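PDB 4CC9: protein VPX from Simian immunodeficiency virus, which redirects the host CUL4A-DDB1 ubiquitin ligase, through DCAF-1, so that SAMHD1 is degraded by the proteasome, and takes part in nuclear import of the viral pre-integration complex. Local coordinates for residues 30-35 and 70-75; 38-43 and 76-81; 61-64 and 68-71. All coordinates share one frame; numbering follows the deposited sequence.

Interaction 1 (30-35 and 70-75); sequences DWLDRT and SVSYTK
L32 and S72 bring their CA atoms within 7.7 Å, where the local axes of helices 30-35 and 71-75 approach to 10.7 Å and cross at 53°; the contact buries 194 Å². L32 supplies the apolar part with its two methyl branches. CD2 of L32 lies 3.4 Å from the backbone O of S72 and also touches CB of that serine, while CD1 of L32 reaches CB of K75 at 4.2 Å. D33, at the margin, faces K75, which also meets L32; chi1 of D33 (-75°) sets CG opposite its carbonyl carbon, and the lysine chain bends at chi3. The modelled OD1 to NZ separation is too short to be trusted, so the salt bridge is plausible in kind but doubtful in detail. S70, the N-cap of helix 71-91, takes the N-H of Y73 on OG, which also bonds the backbone of another protein chain. S72 to K75 belong to a stretch assigned by similarity as a nuclear localization signal, so part of that probable signal is packed here against helix 25-43. The contact thus joins helix 25-43 to the first turn of helix 71-91, whose T74 packs on W60, W63 and H64 of helix 49-66.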
loop_
_atom_site.group_PDB
_atom_site.type_symbol
_atom_site.label_atom_id
_atom_site.label_comp_id
_atom_site.label_asym_id
_atom_site.label_seq_id
_atom_site.Cartn_x
_atom_site.Cartn_y
_atom_site.Cartn_z
ATOM N N ASP B 30 -13.883 -22.086 -3.447
ATOM C CA ASP B 30 -12.782 -22.670 -2.672
ATOM C C ASP B 30 -11.852 -21.592 -2.120
ATOM O O ASP B 30 -11.351 -21.715 -1.002
ATOM C CB ASP B 30 -11.988 -23.706 -3.488
ATOM C CG ASP B 30 -12.793 -24.968 -3.765
ATOM O OD1 ASP B 30 -13.796 -25.207 -3.056
ATOM O OD2 ASP B 30 -12.428 -25.725 -4.690
ATOM N N TRP B 31 -11.620 -20.540 -2.901
ATOM C CA TRP B 31 -10.851 -19.401 -2.400
ATOM C C TRP B 31 -11.514 -18.837 -1.144
ATOM O O TRP B 31 -10.834 -18.532 -0.165
ATOM C CB TRP B 31 -10.731 -18.283 -3.445
ATOM C CG TRP B 31 -10.272 -16.982 -2.818
ATOM C CD1 TRP B 31 -8.996 -16.648 -2.475
ATOM C CD2 TRP B 31 -11.099 -15.868 -2.423
ATOM N NE1 TRP B 31 -8.973 -15.390 -1.908
ATOM C CE2 TRP B 31 -10.246 -14.890 -1.867
ATOM C CE3 TRP B 31 -12.464 -15.601 -2.501
ATOM C CZ2 TRP B 31 -10.721 -13.669 -1.385
ATOM C CZ3 TRP B 31 -12.934 -14.387 -2.017
ATOM C CH2 TRP B 31 -12.065 -13.441 -1.460
ATOM N N LEU B 32 -12.839 -18.703 -1.172
ATOM C CA LEU B 32 -13.523 -18.088 -0.040
ATOM C C LEU B 32 -13.413 -18.962 1.195
ATOM O O LEU B 32 -13.089 -18.459 2.268
ATOM C CB LEU B 32 -14.977 -17.759 -0.361
ATOM C CG LEU B 32 -15.843 -17.327 0.835
ATOM C CD1 LEU B 32 -15.307 -16.062 1.506
ATOM C CD2 LEU B 32 -17.305 -17.127 0.415
ATOM N N ASP B 33 -13.638 -20.266 1.038
ATOM C CA ASP B 33 -13.580 -21.187 2.172
ATOM C C ASP B 33 -12.181 -21.275 2.757
ATOM O O ASP B 33 -11.991 -21.191 3.972
ATOM C CB ASP B 33 -14.043 -22.577 1.751
ATOM C CG ASP B 33 -15.556 -22.664 1.593
ATOM O OD1 ASP B 33 -16.271 -22.053 2.419
ATOM O OD2 ASP B 33 -16.025 -23.336 0.644
ATOM N N ARG B 34 -11.197 -21.433 1.881
ATOM C CA ARG B 34 -9.822 -21.587 2.322
ATOM C C ARG B 34 -9.302 -20.322 3.001
ATOM O O ARG B 34 -8.662 -20.417 4.053
ATOM C CB ARG B 34 -8.929 -22.009 1.150
ATOM C CG ARG B 34 -7.543 -22.470 1.558
ATOM N N THR B 35 -9.607 -19.143 2.441
ATOM C CA THR B 35 -9.069 -17.882 2.985
ATOM C C THR B 35 -9.634 -17.501 4.366
ATOM O O THR B 35 -8.900 -16.966 5.212
ATOM C CB THR B 35 -9.257 -16.682 2.002
ATOM O OG1 THR B 35 -8.699 -17.002 0.721
ATOM C CG2 THR B 35 -8.560 -15.426 2.529
ATOM N N SER B 70 -26.960 -15.572 2.104
ATOM C CA SER B 70 -26.315 -16.887 2.023
ATOM C C SER B 70 -25.127 -17.003 2.982
ATOM O O SER B 70 -24.617 -15.976 3.472
ATOM C CB SER B 70 -25.809 -17.111 0.592
ATOM O OG SER B 70 -24.786 -16.184 0.283
ATOM N N VAL B 71 -24.668 -18.229 3.257
ATOM C CA VAL B 71 -23.476 -18.362 4.093
ATOM C C VAL B 71 -22.236 -17.829 3.386
ATOM O O VAL B 71 -21.320 -17.334 4.036
ATOM C CB VAL B 71 -23.243 -19.787 4.705
ATOM C CG1 VAL B 71 -24.328 -20.754 4.328
ATOM C CG2 VAL B 71 -21.852 -20.326 4.376
ATOM N N SER B 72 -22.231 -17.888 2.059
ATOM C CA SER B 72 -21.108 -17.363 1.278
ATOM C C SER B 72 -21.010 -15.838 1.367
ATOM O O SER B 72 -19.934 -15.282 1.631
ATOM C CB SER B 72 -21.226 -17.787 -0.182
ATOM O OG SER B 72 -20.861 -19.146 -0.326
ATOM N N TYR B 73 -22.131 -15.157 1.153
ATOM C CA TYR B 73 -22.138 -13.709 1.291
ATOM C C TYR B 73 -21.727 -13.315 2.715
ATOM O O TYR B 73 -20.894 -12.413 2.907
ATOM C CB TYR B 73 -23.499 -13.126 0.913
ATOM C CG TYR B 73 -23.509 -11.624 0.964
ATOM C CD1 TYR B 73 -23.026 -10.868 -0.098
ATOM C CD2 TYR B 73 -23.978 -10.960 2.080
ATOM C CE1 TYR B 73 -23.015 -9.481 -0.040
ATOM C CE2 TYR B 73 -23.965 -9.577 2.149
ATOM C CZ TYR B 73 -23.483 -8.848 1.093
ATOM O OH TYR B 73 -23.479 -7.479 1.177
ATOM N N THR B 74 -22.274 -14.022 3.705
ATOM C CA THR B 74 -22.001 -13.720 5.108
ATOM C C THR B 74 -20.509 -13.866 5.409
ATOM O O THR B 74 -19.895 -12.986 6.029
ATOM C CB THR B 74 -22.805 -14.655 6.040
ATOM O OG1 THR B 74 -24.209 -14.459 5.820
ATOM C CG2 THR B 74 -22.486 -14.378 7.494
ATOM N N LYS B 75 -19.914 -14.965 4.958
ATOM C CA LYS B 75 -18.484 -15.159 5.166
ATOM C C LYS B 75 -17.672 -14.057 4.497
ATOM O O LYS B 75 -16.647 -13.625 5.033
ATOM C CB LYS B 75 -18.041 -16.514 4.642
ATOM C CG LYS B 75 -18.518 -17.675 5.482
ATOM C CD LYS B 75 -18.297 -18.959 4.712
ATOM C CE LYS B 75 -17.179 -19.756 5.295
ATOM N NZ LYS B 75 -16.891 -20.899 4.403
#

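Interaction 2 (38-43 and 76-81); sequences EINRAA and YRYLCL
N40 and Y78 make the polar half of this buried contact: the tyrosine OH donates to OD1 of the asparagine, with Y78 OH to N40 OD1 at 2.8 Å. The two side chains come from opposite directions. OD1 sits at the ring edge, in the ring plane, yet the amide is turned 64° from that plane. Seen from the acceptor, the C=O...donor angle is 128° and the hydroxyl lies 26° off the carbonyl plane, so the bond reaches OD1 obliquely and ties the amide to the phenol end without any ring stacking.

The apolar half is I39 against L79, the pair whose CA atoms are nearest across the contact, 7.9 Å apart. A single leucine methyl, CD1 of L79, meets two methyls of I39, the branch CG2 at 3.6 Å and the terminal CD1 at 3.8 Å. This places one methyl between the beta branch and the end of the longer arm. In Y78 the first torsion sets CG anti to the backbone N, which sends the ring out across the gap between the helices.

Around these groups lie further side chains. Y78 meets W56 edge-to-face and also packs on I52 and S59, while L79 lies against W31 and T35, and I39 against I82 and Q83. Helices 25-43 and 71-91 therefore meet here with helix 49-66 packing against the tyrosine, the three-helix core of the Vpr/Vpx fold, and an aromatic side chain of another protein chain packs on I39.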
loop_
_atom_site.group_PDB
_atom_site.type_symbol
_atom_site.label_atom_id
_atom_site.label_comp_id
_atom_site.label_asym_id
_atom_site.label_seq_id
_atom_site.Cartn_x
_atom_site.Cartn_y
_atom_site.Cartn_z
ATOM N N GLU B 38 -7.797 -19.567 6.904
ATOM C CA GLU B 38 -6.420 -19.113 7.038
ATOM C C GLU B 38 -6.305 -17.751 7.731
ATOM O O GLU B 38 -5.437 -17.567 8.593
ATOM C CB GLU B 38 -5.712 -19.121 5.687
ATOM C CG GLU B 38 -5.463 -20.526 5.136
ATOM C CD GLU B 38 -4.675 -20.522 3.831
ATOM O OE1 GLU B 38 -4.345 -19.419 3.337
ATOM O OE2 GLU B 38 -4.386 -21.620 3.301
ATOM N N ILE B 39 -7.179 -16.802 7.397
ATOM C CA ILE B 39 -7.091 -15.506 8.070
ATOM C C ILE B 39 -7.332 -15.640 9.576
ATOM O O ILE B 39 -6.660 -14.979 10.376
ATOM C CB ILE B 39 -7.966 -14.395 7.405
ATOM C CG1 ILE B 39 -7.482 -12.998 7.827
ATOM C CG2 ILE B 39 -9.443 -14.560 7.736
ATOM C CD1 ILE B 39 -8.103 -11.850 7.002
ATOM N N ASN B 40 -8.255 -16.518 9.968
ATOM C CA ASN B 40 -8.505 -16.743 11.394
ATOM C C ASN B 40 -7.280 -17.307 12.131
ATOM O O ASN B 40 -6.900 -16.807 13.188
ATOM C CB ASN B 40 -9.754 -17.619 11.616
ATOM C CG ASN B 40 -11.044 -16.888 11.290
ATOM O OD1 ASN B 40 -11.084 -15.655 11.258
ATOM N ND2 ASN B 40 -12.108 -17.641 11.059
ATOM N N ARG B 41 -6.652 -18.331 11.564
ATOM C CA ARG B 41 -5.452 -18.897 12.169
ATOM C C ARG B 41 -4.315 -17.884 12.259
ATOM O O ARG B 41 -3.549 -17.890 13.225
ATOM C CB ARG B 41 -4.995 -20.132 11.400
ATOM C CG ARG B 41 -5.982 -21.289 11.495
ATOM C CD ARG B 41 -5.357 -22.599 11.057
ATOM N NE ARG B 41 -6.361 -23.463 10.447
ATOM C CZ ARG B 41 -6.530 -23.590 9.134
ATOM N NH1 ARG B 41 -5.746 -22.923 8.297
ATOM N NH2 ARG B 41 -7.476 -24.389 8.655
ATOM N N ALA B 42 -4.209 -17.008 11.264
ATOM C CA ALA B 42 -3.169 -15.979 11.287
ATOM C C ALA B 42 -3.482 -14.886 12.306
ATOM O O ALA B 42 -2.603 -14.468 13.078
ATOM C CB ALA B 42 -2.982 -15.378 9.907
ATOM N N ALA B 43 -4.739 -14.443 12.323
ATOM C CA ALA B 43 -5.131 -13.295 13.142
ATOM C C ALA B 43 -5.041 -13.530 14.647
ATOM O O ALA B 43 -4.880 -12.572 15.403
ATOM C CB ALA B 43 -6.525 -12.821 12.774
ATOM N N TYR B 76 -18.147 -13.581 3.345
ATOM C CA TYR B 76 -17.400 -12.583 2.591
ATOM C C TYR B 76 -17.390 -11.207 3.273
ATOM O O TYR B 76 -16.327 -10.562 3.356
ATOM C CB TYR B 76 -17.936 -12.488 1.166
ATOM C CG TYR B 76 -17.213 -11.473 0.311
ATOM C CD1 TYR B 76 -16.029 -11.798 -0.334
ATOM C CD2 TYR B 76 -17.720 -10.187 0.148
ATOM C CE1 TYR B 76 -15.366 -10.862 -1.120
ATOM C CE2 TYR B 76 -17.064 -9.246 -0.636
ATOM C CZ TYR B 76 -15.894 -9.587 -1.270
ATOM O OH TYR B 76 -15.251 -8.648 -2.049
ATOM N N ARG B 77 -18.551 -10.748 3.758
ATOM C CA ARG B 77 -18.573 -9.490 4.525
ATOM C C ARG B 77 -17.674 -9.601 5.760
ATOM O O ARG B 77 -17.000 -8.642 6.144
ATOM C CB ARG B 77 -19.993 -9.083 4.942
ATOM C CG ARG B 77 -20.944 -8.836 3.761
ATOM C CD ARG B 77 -20.441 -7.716 2.848
ATOM N NE ARG B 77 -20.271 -6.483 3.607
ATOM C CZ ARG B 77 -21.202 -5.539 3.746
ATOM N NH1 ARG B 77 -22.387 -5.667 3.151
ATOM N NH2 ARG B 77 -20.944 -4.456 4.486
ATOM N N TYR B 78 -17.644 -10.779 6.369
ATOM C CA TYR B 78 -16.818 -10.967 7.550
ATOM C C TYR B 78 -15.323 -10.892 7.193
ATOM O O TYR B 78 -14.548 -10.236 7.889
ATOM C CB TYR B 78 -17.158 -12.300 8.243
ATOM C CG TYR B 78 -16.100 -12.750 9.228
ATOM C CD1 TYR B 78 -16.052 -12.220 10.511
ATOM C CD2 TYR B 78 -15.152 -13.706 8.877
ATOM C CE1 TYR B 78 -15.085 -12.633 11.429
ATOM C CE2 TYR B 78 -14.184 -14.123 9.784
ATOM C CZ TYR B 78 -14.161 -13.573 11.055
ATOM O OH TYR B 78 -13.217 -13.964 11.962
ATOM N N LEU B 79 -14.926 -11.574 6.120
ATOM C CA LEU B 79 -13.528 -11.568 5.683
ATOM C C LEU B 79 -13.040 -10.142 5.421
ATOM O O LEU B 79 -11.948 -9.770 5.862
ATOM C CB LEU B 79 -13.341 -12.442 4.427
ATOM C CG LEU B 79 -11.944 -12.517 3.807
ATOM C CD1 LEU B 79 -10.938 -13.069 4.796
ATOM C CD2 LEU B 79 -11.945 -13.359 2.539
ATOM N N CYS B 80 -13.847 -9.336 4.729
ATOM C CA CYS B 80 -13.420 -7.972 4.409
ATOM C C CYS B 80 -13.141 -7.153 5.674
ATOM O O CYS B 80 -12.183 -6.372 5.714
ATOM C CB CYS B 80 -14.422 -7.272 3.474
ATOM S SG CYS B 80 -14.522 -8.012 1.775
ATOM N N LEU B 81 -13.945 -7.358 6.716
ATOM C CA LEU B 81 -13.720 -6.665 7.996
ATOM C C LEU B 81 -12.425 -7.099 8.680
ATOM O O LEU B 81 -11.699 -6.260 9.224
ATOM C CB LEU B 81 -14.888 -6.886 8.953
ATOM C CG LEU B 81 -16.178 -6.147 8.609
ATOM C CD1 LEU B 81 -17.311 -6.656 9.480
ATOM C CD2 LEU B 81 -15.997 -4.626 8.776
#

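Interaction 3 (61-64 and 68-71); sequences EYWH and GMSV
W63 and H64 meet G68 and M69 in the turn that links helix 49-66 to helix 71-91 of the three-helix Vpr/Vpx fold. Helix 49-66 ends here, and G68 is the first residue after it to leave helical angles, with phi of 65°, a value that favours glycine. The tight part is backbone: M69 N donates to W63 O at 2.8 Å and 160°, a bond from residue 69 back to 63, near the wider pi-type turn at 61-64. G68 N adds a weak one to H64 O, bent to 121°. Beside W63 O lie CB and CG of M69, with CB at 3.4 Å, after which the methionine chain bends at chi2 and chi3 and its end leads away. Against the indole it makes only a looser touch, W63 CD1 to M69 CG at 4.4 Å.

The looser flank, round H64, is mediated by solvent. Its imidazole CD2 stands 3.6 Å from M69 O and adds no direct hydrogen bond across the turn, and W60 stacks with the ring. One water spans the gap, donating to H64 O at 3.0 Å and to M69 O at 2.9 Å; its oxygen sits 3.3 Å above the H64 ring plane, over the ring centre.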
loop_
_atom_site.group_PDB
_atom_site.type_symbol
_atom_site.label_atom_id
_atom_site.label_comp_id
_atom_site.label_asym_id
_atom_site.label_seq_id
_atom_site.Cartn_x
_atom_site.Cartn_y
_atom_site.Cartn_z
ATOM N N GLU B 61 -25.013 -12.965 13.029
ATOM C CA GLU B 61 -26.357 -12.597 13.488
ATOM C C GLU B 61 -26.978 -11.630 12.503
ATOM O O GLU B 61 -28.133 -11.787 12.112
ATOM C CB GLU B 61 -26.333 -11.936 14.862
ATOM C CG GLU B 61 -25.855 -12.825 15.991
ATOM N N TYR B 62 -26.201 -10.639 12.077
ATOM C CA TYR B 62 -26.754 -9.608 11.209
ATOM C C TYR B 62 -27.090 -10.092 9.782
ATOM O O TYR B 62 -28.242 -10.011 9.357
ATOM C CB TYR B 62 -25.846 -8.375 11.180
ATOM C CG TYR B 62 -26.411 -7.266 10.332
ATOM C CD1 TYR B 62 -27.498 -6.526 10.768
ATOM C CD2 TYR B 62 -25.877 -6.978 9.079
ATOM C CE1 TYR B 62 -28.033 -5.516 9.991
ATOM C CE2 TYR B 62 -26.407 -5.972 8.293
ATOM C CZ TYR B 62 -27.487 -5.247 8.759
ATOM O OH TYR B 62 -28.024 -4.247 7.991
ATOM N N TRP B 63 -26.098 -10.590 9.044
ATOM C CA TRP B 63 -26.322 -10.918 7.634
ATOM C C TRP B 63 -26.977 -12.266 7.404
ATOM O O TRP B 63 -27.761 -12.421 6.462
ATOM C CB TRP B 63 -25.018 -10.838 6.827
ATOM C CG TRP B 63 -24.582 -9.431 6.539
ATOM C CD1 TRP B 63 -25.222 -8.517 5.740
ATOM C CD2 TRP B 63 -23.401 -8.781 7.028
ATOM N NE1 TRP B 63 -24.514 -7.336 5.719
ATOM C CE2 TRP B 63 -23.388 -7.473 6.491
ATOM C CE3 TRP B 63 -22.350 -9.181 7.854
ATOM C CZ2 TRP B 63 -22.371 -6.559 6.769
ATOM C CZ3 TRP B 63 -21.327 -8.268 8.128
ATOM C CH2 TRP B 63 -21.351 -6.974 7.591
ATOM N N HIS B 64 -26.649 -13.257 8.228
ATOM C CA HIS B 64 -27.270 -14.566 8.026
ATOM C C HIS B 64 -28.662 -14.653 8.668
ATOM O O HIS B 64 -29.657 -14.855 7.975
ATOM C CB HIS B 64 -26.374 -15.717 8.489
ATOM C CG HIS B 64 -26.915 -17.063 8.130
ATOM N ND1 HIS B 64 -27.896 -17.696 8.870
ATOM C CD2 HIS B 64 -26.643 -17.886 7.087
ATOM C CE1 HIS B 64 -28.187 -18.854 8.306
ATOM N NE2 HIS B 64 -27.440 -18.996 7.228
ATOM N N GLY B 68 -31.029 -12.600 6.240
ATOM C CA GLY B 68 -31.246 -13.782 5.418
ATOM C C GLY B 68 -30.344 -13.955 4.202
ATOM O O GLY B 68 -30.775 -14.536 3.204
ATOM N N MET B 69 -29.100 -13.479 4.266
ATOM C CA MET B 69 -28.160 -13.711 3.153
ATOM C C MET B 69 -27.529 -15.117 3.216
ATOM O O MET B 69 -27.551 -15.771 4.256
ATOM C CB MET B 69 -27.054 -12.644 3.128
ATOM C CG MET B 69 -27.557 -11.198 3.207
ATOM S SD MET B 69 -28.640 -10.694 1.835
ATOM C CE MET B 69 -27.507 -10.857 0.447
ATOM N N SER B 70 -26.960 -15.572 2.104
ATOM C CA SER B 70 -26.315 -16.887 2.023
ATOM C C SER B 70 -25.127 -17.003 2.982
ATOM O O SER B 70 -24.617 -15.976 3.472
ATOM C CB SER B 70 -25.809 -17.111 0.592
ATOM O OG SER B 70 -24.786 -16.184 0.283
ATOM N N VAL B 71 -24.668 -18.229 3.257
ATOM C CA VAL B 71 -23.476 -18.362 4.093
ATOM C C VAL B 71 -22.236 -17.829 3.386
ATOM O O VAL B 71 -21.320 -17.334 4.036
ATOM C CB VAL B 71 -23.243 -19.787 4.705
ATOM C CG1 VAL B 71 -24.328 -20.754 4.328
ATOM C CG2 VAL B 71 -21.852 -20.326 4.376
HETATM O O HOH W 1 -29.707 -16.920 5.824
#

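Overall arrangement
Interactions 1 and 2 are successive points on one interface between helices 25-43 and 71-91, their centres 10 Å apart. Side chains join them: CG2 of T35 and CH2 of W31 each lie 4.0 Å from CD2 of L79. Interaction 3 closes the turn that leads into helix 71-91, shares S70 and V71 with interaction 1, and lies about 12 Å from it between centres. It reaches interaction 2, about 16 Å off, where R77 CZ packs 3.4 Å from W63 CZ2. Zinc, held by H46, H89, C94 and C96, is nearest interaction 2, about 12 Å from the side chain of I39; interactions 1 and 3 lie away from it.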